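Local coordinates for chitin binding protein (Tectaria macrodonta, PDB 6IF7) that is an insecticidal, chitin-binding fern protein of the AA10 family that carries copper and is possibly a lytic polysaccharide monooxygenase, at residues G35-A38 and F39-N43. Residues are numbered along the deposited sequence; the frame is centred on the assembly and turned at random.
Sequences GTQA and FYDWN
Thr-36 O takes two backbone N-H groups from the following residues, and Gln-37 O takes a third, which makes 36-40 a short helix of about one and a half turns. Phe-39 N reaches Thr-36 O at 2.9 Å, with a bent N-H...O angle of 132°; Tyr-40 N lies 3.2 Å from the same oxygen in a straighter bond. Asp-41 N then bonds to Gln-37 O at 2.9 Å, just where Asp-41 itself leaves helical geometry and the helix runs out.

With CG beside the backbone N (chi1 -66°), Phe-39 turns its ring edge back toward the start of the helix: CD2 sits 3.3 Å from Gly-35 O, which lies in the plane of the ring. Tyr-40 swings back too, on another side of the helix, and its ring lies beside the first turn, with CD2 3.4 Å from Thr-36 O and CE2 3.9 Å from Thr-36 CB. The phenol OH is hydrogen-bonded to Glu-20. The Gln-37 side chain, bent at chi2, brings its amide end up to the Asp-41 carboxylate, the two planes 56° apart; OD2 of that carboxylate also forms a salt bridge with Lys-70.

Gly-35, with its positive phi, is the link between helix 25-34 and this short helix. Phe-39 packs back on Ala-30, Val-31 and Ser-34 of helix 25-34 and on Cys-14 of helix 10-16, whose Arg-15 touches both Tyr-40 and Trp-42. Past the helix end the chain runs toward the copper-binding N-terminus: the Trp-42 side chain is about 7 Å from that of the copper ligand His-1, and Asn-43 bonds through its backbone to Gly-2 in strand 2-6.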
loop_
_atom_site.group_PDB
_atom_site.type_symbol
_atom_site.label_atom_id
_atom_site.label_comp_id
_atom_site.label_asym_id
_atom_site.label_seq_id
_atom_site.Cartn_x
_atom_site.Cartn_y
_atom_site.Cartn_z
ATOM N N GLY A 35 -7.665 8.872 -14.121
ATOM C CA GLY A 35 -9.111 9.040 -14.265
ATOM C C GLY A 35 -9.830 8.577 -13.010
ATOM O O GLY A 35 -9.216 8.030 -12.095
ATOM N N THR A 36 -11.138 8.776 -12.962
ATOM C CA THR A 36 -11.877 8.563 -11.721
ATOM C C THR A 36 -12.183 7.098 -11.443
ATOM O O THR A 36 -12.188 6.679 -10.276
ATOM C CB THR A 36 -13.209 9.345 -11.699
ATOM O OG1 THR A 36 -13.926 9.055 -12.895
ATOM C CG2 THR A 36 -12.972 10.830 -11.608
ATOM N N GLN A 37 -12.447 6.324 -12.489
ATOM C CA GLN A 37 -12.955 4.974 -12.282
ATOM C C GLN A 37 -11.965 4.118 -11.509
ATOM O O GLN A 37 -12.365 3.347 -10.643
ATOM C CB GLN A 37 -13.344 4.289 -13.604
ATOM C CG GLN A 37 -14.072 2.950 -13.427
ATOM C CD GLN A 37 -15.288 3.035 -12.485
ATOM O OE1 GLN A 37 -15.471 2.186 -11.609
ATOM N NE2 GLN A 37 -16.104 4.076 -12.649
ATOM N N ALA A 38 -10.676 4.269 -11.815
ATOM C CA ALA A 38 -9.612 3.563 -11.083
ATOM C C ALA A 38 -9.784 3.689 -9.556
ATOM O O ALA A 38 -9.609 2.704 -8.816
ATOM C CB ALA A 38 -8.245 4.089 -11.499
ATOM N N PHE A 39 -10.164 4.892 -9.111
ATOM C CA PHE A 39 -10.302 5.204 -7.683
ATOM C C PHE A 39 -11.600 4.749 -7.044
ATOM O O PHE A 39 -11.619 4.452 -5.855
ATOM C CB PHE A 39 -10.028 6.681 -7.421
ATOM C CG PHE A 39 -8.607 7.053 -7.701
ATOM C CD1 PHE A 39 -7.624 6.894 -6.724
ATOM C CD2 PHE A 39 -8.219 7.461 -8.980
ATOM C CE1 PHE A 39 -6.299 7.179 -7.015
ATOM C CE2 PHE A 39 -6.893 7.742 -9.274
ATOM C CZ PHE A 39 -5.931 7.607 -8.295
ATOM N N TYR A 40 -12.673 4.659 -7.822
ATOM C CA TYR A 40 -13.839 3.932 -7.364
ATOM C C TYR A 40 -13.541 2.433 -7.287
ATOM O O TYR A 40 -14.185 1.747 -6.524
ATOM C CB TYR A 40 -15.055 4.198 -8.249
ATOM C CG TYR A 40 -15.515 5.635 -8.210
ATOM C CD1 TYR A 40 -15.974 6.200 -7.027
ATOM C CD2 TYR A 40 -15.473 6.433 -9.352
ATOM C CE1 TYR A 40 -16.411 7.515 -6.982
ATOM C CE2 TYR A 40 -15.911 7.742 -9.324
ATOM C CZ TYR A 40 -16.377 8.274 -8.130
ATOM O OH TYR A 40 -16.763 9.583 -8.077
ATOM N N ASP A 41 -12.570 1.946 -8.069
ATOM C CA ASP A 41 -12.039 0.577 -7.944
ATOM C C ASP A 41 -10.781 0.504 -7.062
ATOM O O ASP A 41 -9.829 -0.247 -7.372
ATOM C CB ASP A 41 -11.701 0.000 -9.329
ATOM C CG ASP A 41 -12.858 0.081 -10.313
ATOM O OD1 ASP A 41 -14.011 0.267 -9.875
ATOM O OD2 ASP A 41 -12.595 -0.031 -11.522
ATOM N N TRP A 42 -10.784 1.243 -5.943
ATOM C CA TRP A 42 -9.619 1.309 -5.024
ATOM C C TRP A 42 -9.280 -0.057 -4.412
ATOM O O TRP A 42 -8.130 -0.307 -3.987
ATOM C CB TRP A 42 -9.831 2.352 -3.904
ATOM C CG TRP A 42 -11.018 2.050 -3.055
ATOM C CD1 TRP A 42 -12.284 2.496 -3.245
ATOM C CD2 TRP A 42 -11.062 1.183 -1.922
ATOM N NE1 TRP A 42 -13.123 1.987 -2.278
ATOM C CE2 TRP A 42 -12.395 1.171 -1.456
ATOM C CE3 TRP A 42 -10.103 0.436 -1.235
ATOM C CZ2 TRP A 42 -12.790 0.434 -0.345
ATOM C CZ3 TRP A 42 -10.502 -0.290 -0.104
ATOM C CH2 TRP A 42 -11.822 -0.286 0.321
ATOM N N ASN A 43 -10.278 -0.933 -4.371
ATOM C CA ASN A 43 -10.135 -2.243 -3.742
ATOM C C ASN A 43 -9.581 -3.339 -4.654
ATOM O O ASN A 43 -9.518 -4.509 -4.253
ATOM C CB ASN A 43 -11.487 -2.676 -3.139
ATOM C CG ASN A 43 -12.582 -2.843 -4.189
ATOM O OD1 ASN A 43 -12.419 -2.473 -5.348
ATOM N ND2 ASN A 43 -13.712 -3.393 -3.772
#